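Local coordinates for protein GTPase subunit of restriction endonuclease (Thermococcus gammatolerans, PDB 6P0F) that probably recognises modified DNA through its N-terminal YTH-like domain, as the targeting part of a GTP-dependent McrBC-type restriction endonuclease, at residues T90-L94 / E132-I138; G9-G13 / Y74-R78. The contacts are given in a common frame with arbitrary orientation. Numbering follows the deposited sequence.

Contact 1: T90-L94 / E132-I138; sequences TAVYL and EKLHHSI
This antiparallel strand pairing joins the short strand 132-133 to the start of strand 91-102 at a margin of the domain's mixed sheet. Leu94 N to Glu132 O and Glu132 N to Leu94 O are both 2.8 Å in their hydrogen-bonded pair; Tyr93 and Lys133 form the non-hydrogen-bonded pair, and Leu134 N donates a hydrogen bond to Val92 O (2.8 Å). Past Leu134 the backbone bows out through His136 and returns at Ser137 (CA 5.5 Å from Ala91 CA); water in the bow accepts from Val92 N (2.9 Å) and donates to Leu134 O (2.6 Å) and His136 O (2.8 Å). Lys133 CG lies over the Tyr93 ring, 4.1 Å from its centroid, a CH-pi contact. Val92 (t) sets CG1 3.8 Å from Leu134 CD1 and CG2 3.8 Å from Ile138 CG1. Main-chain hydrogen bonds thus hold 132-134 to strand 91-102, whereas the bow rests on water, apolar packing and a weak bond from Ile138 N to Thr90 OG1 (3.3 Å), with Ser137 capping helix 138-145.

Contact 2: G9-G13 / Y74-R78; sequences GIGTG and YVGKR
Tyr74 begins the second segment inside a parallel pairing of strands 5-11 and 70-76 in the mixed sheet of this YTH-like domain; the short strand axes approach to 4.7 Å at 20°. The register matches Gly9 with Tyr74, Ile10 with Val75 and Gly11 with Gly76. Tyr74 O accepts from Ile10 N at 2.7 Å, while the side chain (chi1 m) leads away from Gly9 to helix 138-145, where its OH bonds to Asn142. Val75 (t) points to the other face with Ile10 (m, m): Ile10 CB lies 4.2 Å from Val75 CG2, and both side chains pack against Tyr17 and Phe20 of helix 15-26. Thr12 CG2 touches Val75 CG1 at 3.7 Å. Gly76, almost fully extended, gives N to Ile10 O at 3.2 Å and takes Thr12 N on its O at 2.8 Å, so the bonds pass back and forth as parallel strands require. Lys77 turns its CA-to-CB bond away, although CB stays 3.8 Å from Thr12 OG1. At Arg78 a water joins the diverging chains, accepting from Arg78 N and donating to Thr12 O, both 2.8 Å. The Arg78 side chain folds back along the glycine face; NH1 bonds to Phe152 O, NH2 weakly to Pro153 O, and a CB on Gly9 would clash with NH2. The chemistry is two-sided: Ile10 and Val75 make an apolar seat for a helix, whereas the missing side chain of Gly9 leaves room for a guanidinium held by the carbonyls of Phe152 and, weakly, Pro153.

Overall arrangement
Both contacts belong to one sheet, in which strand 70-76 is flanked by strand 5-11 in parallel and strand 91-102 antiparallel. Their centres are about 12 Å apart, and each lies about 12 Å from the centre of the chain. The direct join is Val75 N to Ala91 O at 2.8 Å, probably a hydrogen bond. Next to it Thr90 CB packs 3.5 Å from Val75 O. Ile138 bridges them too: its CG2 sits 3.8 Å from Tyr74 CD2, so the start of helix 138-145 in contact 1 packs on the tyrosine of contact 2. In sequence, contact 2 is complete before contact 1 opens. Both are framework contacts of the sheet; nothing in their geometry identifies a DNA-binding residue.

Contact 1: T90-L94 / E132-I138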
ATOM      1  N   THR A  90      -7.239   9.459  11.679  1.00 30.55           N
ATOM      2  CA  THR A  90      -7.087   8.647  10.481  1.00 28.25           C
ATOM      3  C   THR A  90      -6.272   9.407   9.445  1.00 23.28           C
ATOM      4  O   THR A  90      -6.144  10.630   9.500  1.00 24.38           O
ATOM      5  CB  THR A  90      -8.425   8.246   9.838  1.00 25.53           C
ATOM      6  OG1 THR A  90      -9.080   9.394   9.290  1.00 27.96           O
ATOM      7  CG2 THR A  90      -9.353   7.568  10.859  1.00 26.41           C
ATOM      8  N   ALA A  91      -5.718   8.653   8.498  1.00 21.31           N
ATOM      9  CA  ALA A  91      -4.995   9.261   7.385  1.00 20.28           C
ATOM     10  C   ALA A  91      -5.136   8.366   6.164  1.00 20.10           C
ATOM     11  O   ALA A  91      -5.455   7.186   6.270  1.00 19.53           O
ATOM     12  CB  ALA A  91      -3.532   9.485   7.715  1.00 21.51           C
ATOM     13  N   VAL A  92      -4.929   8.955   4.984  1.00 18.64           N
ATOM     14  CA  VAL A  92      -4.967   8.202   3.741  1.00 17.78           C
ATOM     15  C   VAL A  92      -3.741   8.588   2.930  1.00 17.90           C
ATOM     16  O   VAL A  92      -3.426   9.777   2.807  1.00 19.92           O
ATOM     17  CB  VAL A  92      -6.250   8.481   2.929  1.00 20.35           C
ATOM     18  CG1 VAL A  92      -6.249   7.644   1.675  1.00 19.84           C
ATOM     19  CG2 VAL A  92      -7.486   8.184   3.790  1.00 21.20           C
ATOM     20  N   TYR A  93      -3.075   7.593   2.366  1.00 17.22           N
ATOM     21  CA  TYR A  93      -1.943   7.801   1.481  1.00 17.98           C
ATOM     22  C   TYR A  93      -2.258   7.213   0.113  1.00 19.99           C
ATOM     23  O   TYR A  93      -2.901   6.167   0.025  1.00 22.97           O
ATOM     24  CB  TYR A  93      -0.660   7.148   2.050  1.00 18.77           C
ATOM     25  CG  TYR A  93      -0.205   7.737   3.376  1.00 18.31           C
ATOM     26  CD1 TYR A  93      -0.870   7.419   4.550  1.00 19.56           C
ATOM     27  CD2 TYR A  93       0.902   8.590   3.446  1.00 20.11           C
ATOM     28  CE1 TYR A  93      -0.459   7.967   5.780  1.00 20.53           C
ATOM     29  CE2 TYR A  93       1.303   9.146   4.645  1.00 23.62           C
ATOM     30  CZ  TYR A  93       0.639   8.813   5.805  1.00 27.33           C
ATOM     31  OH  TYR A  93       1.072   9.362   6.995  1.00 29.65           O
ATOM     32  N   LEU A  94      -1.782   7.858  -0.956  1.00 18.71           N
ATOM     33  CA  LEU A  94      -2.000   7.386  -2.323  1.00 19.50           C
ATOM     34  C   LEU A  94      -0.657   7.086  -2.972  1.00 20.87           C
ATOM     35  O   LEU A  94       0.193   7.969  -3.069  1.00 20.69           O
ATOM     36  CB  LEU A  94      -2.757   8.438  -3.139  1.00 21.45           C
ATOM     37  CG  LEU A  94      -2.947   8.081  -4.614  1.00 24.63           C
ATOM     38  CD1 LEU A  94      -3.836   6.868  -4.795  1.00 24.78           C
ATOM     39  CD2 LEU A  94      -3.554   9.262  -5.362  1.00 29.57           C
ATOM     40  N   GLU A 132       1.760   9.567  -1.322  1.00 21.01           N
ATOM     41  CA  GLU A 132       1.424  10.928  -0.953  1.00 23.30           C
ATOM     42  C   GLU A 132       0.354  10.944   0.122  1.00 24.41           C
ATOM     43  O   GLU A 132      -0.699  10.325  -0.051  1.00 21.36           O
ATOM     44  CB  GLU A 132       0.898  11.652  -2.183  1.00 26.08           C
ATOM     45  CG  GLU A 132       0.771  13.111  -2.019  1.00 41.18           C
ATOM     46  CD  GLU A 132       2.022  13.790  -2.486  1.00 43.16           C
ATOM     47  OE1 GLU A 132       2.221  13.879  -3.715  1.00 51.81           O
ATOM     48  OE2 GLU A 132       2.813  14.199  -1.617  1.00 51.26           O
ATOM     49  N   LYS A 133       0.614  11.653   1.227  1.00 22.34           N
ATOM     50  CA  LYS A 133      -0.407  11.802   2.258  1.00 21.17           C
ATOM     51  C   LYS A 133      -1.499  12.733   1.757  1.00 23.71           C
ATOM     52  O   LYS A 133      -1.242  13.904   1.435  1.00 24.18           O
ATOM     53  CB  LYS A 133       0.201  12.339   3.547  1.00 24.49           C
ATOM     54  CG  LYS A 133      -0.715  12.271   4.762  1.00 26.52           C
ATOM     55  CD  LYS A 133       0.048  12.651   6.048  1.00 29.58           C
ATOM     56  CE  LYS A 133      -0.764  12.357   7.292  1.00 33.35           C
ATOM     57  NZ  LYS A 133      -0.014  12.672   8.553  1.00 42.32           N
ATOM     58  N   LEU A 134      -2.709  12.220   1.660  1.00 21.38           N
ATOM     59  CA  LEU A 134      -3.799  13.052   1.198  1.00 22.29           C
ATOM     60  C   LEU A 134      -4.289  13.984   2.308  1.00 24.73           C
ATOM     61  O   LEU A 134      -4.140  13.741   3.510  1.00 23.28           O
ATOM     62  CB  LEU A 134      -4.974  12.203   0.696  1.00 21.83           C
ATOM     63  CG  LEU A 134      -4.672  11.170  -0.376  1.00 23.32           C
ATOM     64  CD1 LEU A 134      -5.896  10.458  -0.858  1.00 23.28           C
ATOM     65  CD2 LEU A 134      -3.943  11.874  -1.527  1.00 25.35           C
ATOM     66  N   HIS A 135      -4.908  15.063   1.865  1.00 26.45           N
ATOM     67  CA  HIS A 135      -5.506  16.044   2.736  1.00 26.71           C
ATOM     68  C   HIS A 135      -6.721  15.506   3.479  1.00 32.33           C
ATOM     69  O   HIS A 135      -7.039  16.005   4.557  1.00 34.01           O
ATOM     70  CB  HIS A 135      -5.876  17.228   1.856  1.00 38.63           C
ATOM     71  CG  HIS A 135      -6.470  18.347   2.601  1.00 45.21           C
ATOM     72  ND1 HIS A 135      -7.835  18.476   2.774  1.00 59.41           N
ATOM     73  CD2 HIS A 135      -5.896  19.409   3.199  1.00 50.16           C
ATOM     74  CE1 HIS A 135      -8.059  19.581   3.449  1.00 52.70           C
ATOM     75  NE2 HIS A 135      -6.907  20.163   3.736  1.00 52.57           N
ATOM     76  N   HIS A 136      -7.343  14.457   2.974  1.00 33.03           N
ATOM     77  CA  HIS A 136      -8.643  14.023   3.450  1.00 30.94           C
ATOM     78  C   HIS A 136      -8.568  12.864   4.425  1.00 35.23           C
ATOM     79  O   HIS A 136      -7.635  12.057   4.392  1.00 36.38           O
ATOM     80  CB  HIS A 136      -9.478  13.602   2.260  1.00 33.96           C
ATOM     81  CG  HIS A 136      -9.527  14.616   1.174  1.00 41.94           C
ATOM     82  ND1 HIS A 136     -10.412  15.669   1.197  1.00 47.30           N
ATOM     83  CD2 HIS A 136      -8.790  14.760   0.046  1.00 43.39           C
ATOM     84  CE1 HIS A 136     -10.231  16.413   0.121  1.00 44.04           C
ATOM     85  NE2 HIS A 136      -9.265  15.876  -0.601  1.00 47.49           N
ATOM     86  N   SER A 137      -9.597  12.787   5.278  1.00 30.96           N
ATOM     87  CA  SER A 137      -9.835  11.683   6.191  1.00 31.62           C
ATOM     88  C   SER A 137     -10.238  10.413   5.446  1.00 25.48           C
ATOM     89  O   SER A 137     -10.666  10.447   4.284  1.00 25.59           O
ATOM     90  CB  SER A 137     -10.992  12.042   7.124  1.00 34.72           C
ATOM     91  OG  SER A 137     -12.123  12.399   6.311  1.00 32.01           O
ATOM     92  N   ILE A 138     -10.199   9.293   6.169  1.00 25.94           N
ATOM     93  CA  ILE A 138     -10.798   8.075   5.637  1.00 22.74           C
ATOM     94  C   ILE A 138     -12.267   8.330   5.312  1.00 21.42           C
ATOM     95  O   ILE A 138     -12.785   7.866   4.291  1.00 21.46           O
ATOM     96  CB  ILE A 138     -10.622   6.906   6.628  1.00 22.35           C
ATOM     97  CG1 ILE A 138      -9.177   6.410   6.636  1.00 22.94           C
ATOM     98  CG2 ILE A 138     -11.555   5.736   6.266  1.00 22.93           C
ATOM     99  CD1 ILE A 138      -8.866   5.340   7.666  1.00 23.37           C
TER
HETATM  100  O   HOH W   1      -4.970  11.881   5.153  1.00 27.87           O

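Contact 2: G9-G13 / Y74-R78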
ATOM      1  N   GLY A   9      -5.802  -1.415   4.407  1.00 19.41           N
ATOM      2  CA  GLY A   9      -6.071  -0.821   5.683  1.00 22.35           C
ATOM      3  C   GLY A   9      -4.935  -1.164   6.645  1.00 28.30           C
ATOM      4  O   GLY A   9      -4.661  -2.333   6.879  1.00 34.80           O
ATOM      5  N   ILE A  10      -4.301  -0.131   7.165  1.00 19.39           N
ATOM      6  CA  ILE A  10      -3.160  -0.269   8.078  1.00 20.33           C
ATOM      7  C   ILE A  10      -3.654   0.086   9.469  1.00 20.56           C
ATOM      8  O   ILE A  10      -3.969   1.249   9.740  1.00 19.97           O
ATOM      9  CB  ILE A  10      -1.999   0.654   7.668  1.00 20.26           C
ATOM     10  CG1 ILE A  10      -1.565   0.433   6.214  1.00 23.42           C
ATOM     11  CG2 ILE A  10      -0.814   0.514   8.679  1.00 24.03           C
ATOM     12  CD1 ILE A  10      -1.014  -0.929   5.940  1.00 24.34           C
ATOM     13  N   GLY A  11      -3.718  -0.895  10.376  1.00 24.49           N
ATOM     14  CA  GLY A  11      -4.244  -0.608  11.702  1.00 22.06           C
ATOM     15  C   GLY A  11      -3.207   0.006  12.624  1.00 19.58           C
ATOM     16  O   GLY A  11      -2.120  -0.554  12.813  1.00 22.02           O
ATOM     17  N   THR A  12      -3.517   1.164  13.195  1.00 21.61           N
ATOM     18  CA  THR A  12      -2.574   1.791  14.104  1.00 23.02           C
ATOM     19  C   THR A  12      -2.479   1.010  15.413  1.00 24.63           C
ATOM     20  O   THR A  12      -3.383   0.275  15.803  1.00 25.08           O
ATOM     21  CB  THR A  12      -2.968   3.234  14.398  1.00 26.73           C
ATOM     22  OG1 THR A  12      -4.328   3.282  14.852  1.00 28.01           O
ATOM     23  CG2 THR A  12      -2.836   4.078  13.121  1.00 29.25           C
ATOM     24  N   GLY A  13      -1.341   1.177  16.083  1.00 25.56           N
ATOM     25  CA  GLY A  13      -1.100   0.443  17.306  1.00 28.30           C
ATOM     26  C   GLY A  13      -0.802  -1.024  17.129  1.00 32.65           C
ATOM     27  O   GLY A  13      -0.855  -1.777  18.109  1.00 33.37           O
ATOM     28  N   TYR A  74      -5.290   3.253   3.826  1.00 18.28           N
ATOM     29  CA  TYR A  74      -6.073   3.824   4.903  1.00 17.27           C
ATOM     30  C   TYR A  74      -5.350   3.540   6.215  1.00 17.14           C
ATOM     31  O   TYR A  74      -4.958   2.405   6.444  1.00 18.76           O
ATOM     32  CB  TYR A  74      -7.451   3.163   4.937  1.00 17.17           C
ATOM     33  CG  TYR A  74      -8.477   3.581   3.918  1.00 17.59           C
ATOM     34  CD1 TYR A  74      -8.140   4.323   2.795  1.00 18.47           C
ATOM     35  CD2 TYR A  74      -9.800   3.218   4.092  1.00 18.06           C
ATOM     36  CE1 TYR A  74      -9.105   4.696   1.870  1.00 19.21           C
ATOM     37  CE2 TYR A  74     -10.780   3.591   3.178  1.00 20.08           C
ATOM     38  CZ  TYR A  74     -10.422   4.310   2.068  1.00 19.20           C
ATOM     39  OH  TYR A  74     -11.397   4.689   1.165  1.00 20.15           O
ATOM     40  N   VAL A  75      -5.177   4.553   7.062  1.00 18.56           N
ATOM     41  CA  VAL A  75      -4.439   4.395   8.314  1.00 21.40           C
ATOM     42  C   VAL A  75      -5.339   4.839   9.461  1.00 19.70           C
ATOM     43  O   VAL A  75      -5.783   5.992   9.499  1.00 21.22           O
ATOM     44  CB  VAL A  75      -3.130   5.195   8.296  1.00 22.54           C
ATOM     45  CG1 VAL A  75      -2.368   4.994   9.614  1.00 23.67           C
ATOM     46  CG2 VAL A  75      -2.275   4.797   7.087  1.00 22.06           C
ATOM     47  N   GLY A  76      -5.577   3.949  10.417  1.00 20.78           N
ATOM     48  CA  GLY A  76      -6.467   4.281  11.512  1.00 21.64           C
ATOM     49  C   GLY A  76      -6.588   3.101  12.456  1.00 18.80           C
ATOM     50  O   GLY A  76      -6.005   2.044  12.228  1.00 20.70           O
ATOM     51  N   LYS A  77      -7.412   3.292  13.486  1.00 21.95           N
ATOM     52  CA  LYS A  77      -7.612   2.297  14.546  1.00 23.69           C
ATOM     53  C   LYS A  77      -8.692   1.311  14.108  1.00 20.62           C
ATOM     54  O   LYS A  77      -9.871   1.671  13.974  1.00 20.91           O
ATOM     55  CB  LYS A  77      -7.972   3.021  15.840  1.00 25.29           C
ATOM     56  CG  LYS A  77      -8.486   2.157  16.962  1.00 36.80           C
ATOM     57  CD  LYS A  77      -7.412   1.249  17.495  1.00 39.00           C
ATOM     58  CE  LYS A  77      -7.925   0.588  18.784  1.00 45.37           C
ATOM     59  NZ  LYS A  77      -7.260   1.134  20.014  1.00 62.88           N
ATOM     60  N   ARG A  78      -8.277   0.076  13.855  1.00 21.59           N
ATOM     61  CA  ARG A  78      -9.225  -0.951  13.465  1.00 18.35           C
ATOM     62  C   ARG A  78     -10.036  -1.351  14.686  1.00 22.62           C
ATOM     63  O   ARG A  78      -9.457  -1.774  15.686  1.00 24.88           O
ATOM     64  CB  ARG A  78      -8.506  -2.158  12.884  1.00 21.27           C
ATOM     65  CG  ARG A  78      -9.477  -3.215  12.432  1.00 22.65           C
ATOM     66  CD  ARG A  78      -8.825  -4.324  11.592  1.00 28.11           C
ATOM     67  NE  ARG A  78      -8.179  -3.786  10.393  1.00 33.78           N
ATOM     68  CZ  ARG A  78      -8.820  -3.493   9.266  1.00 31.82           C
ATOM     69  NH1 ARG A  78     -10.115  -3.719   9.168  1.00 35.50           N
ATOM     70  NH2 ARG A  78      -8.151  -2.988   8.232  1.00 27.76           N
TER
HETATM   71  O   HOH W   2      -5.717  -0.848  14.669  1.00 23.47           O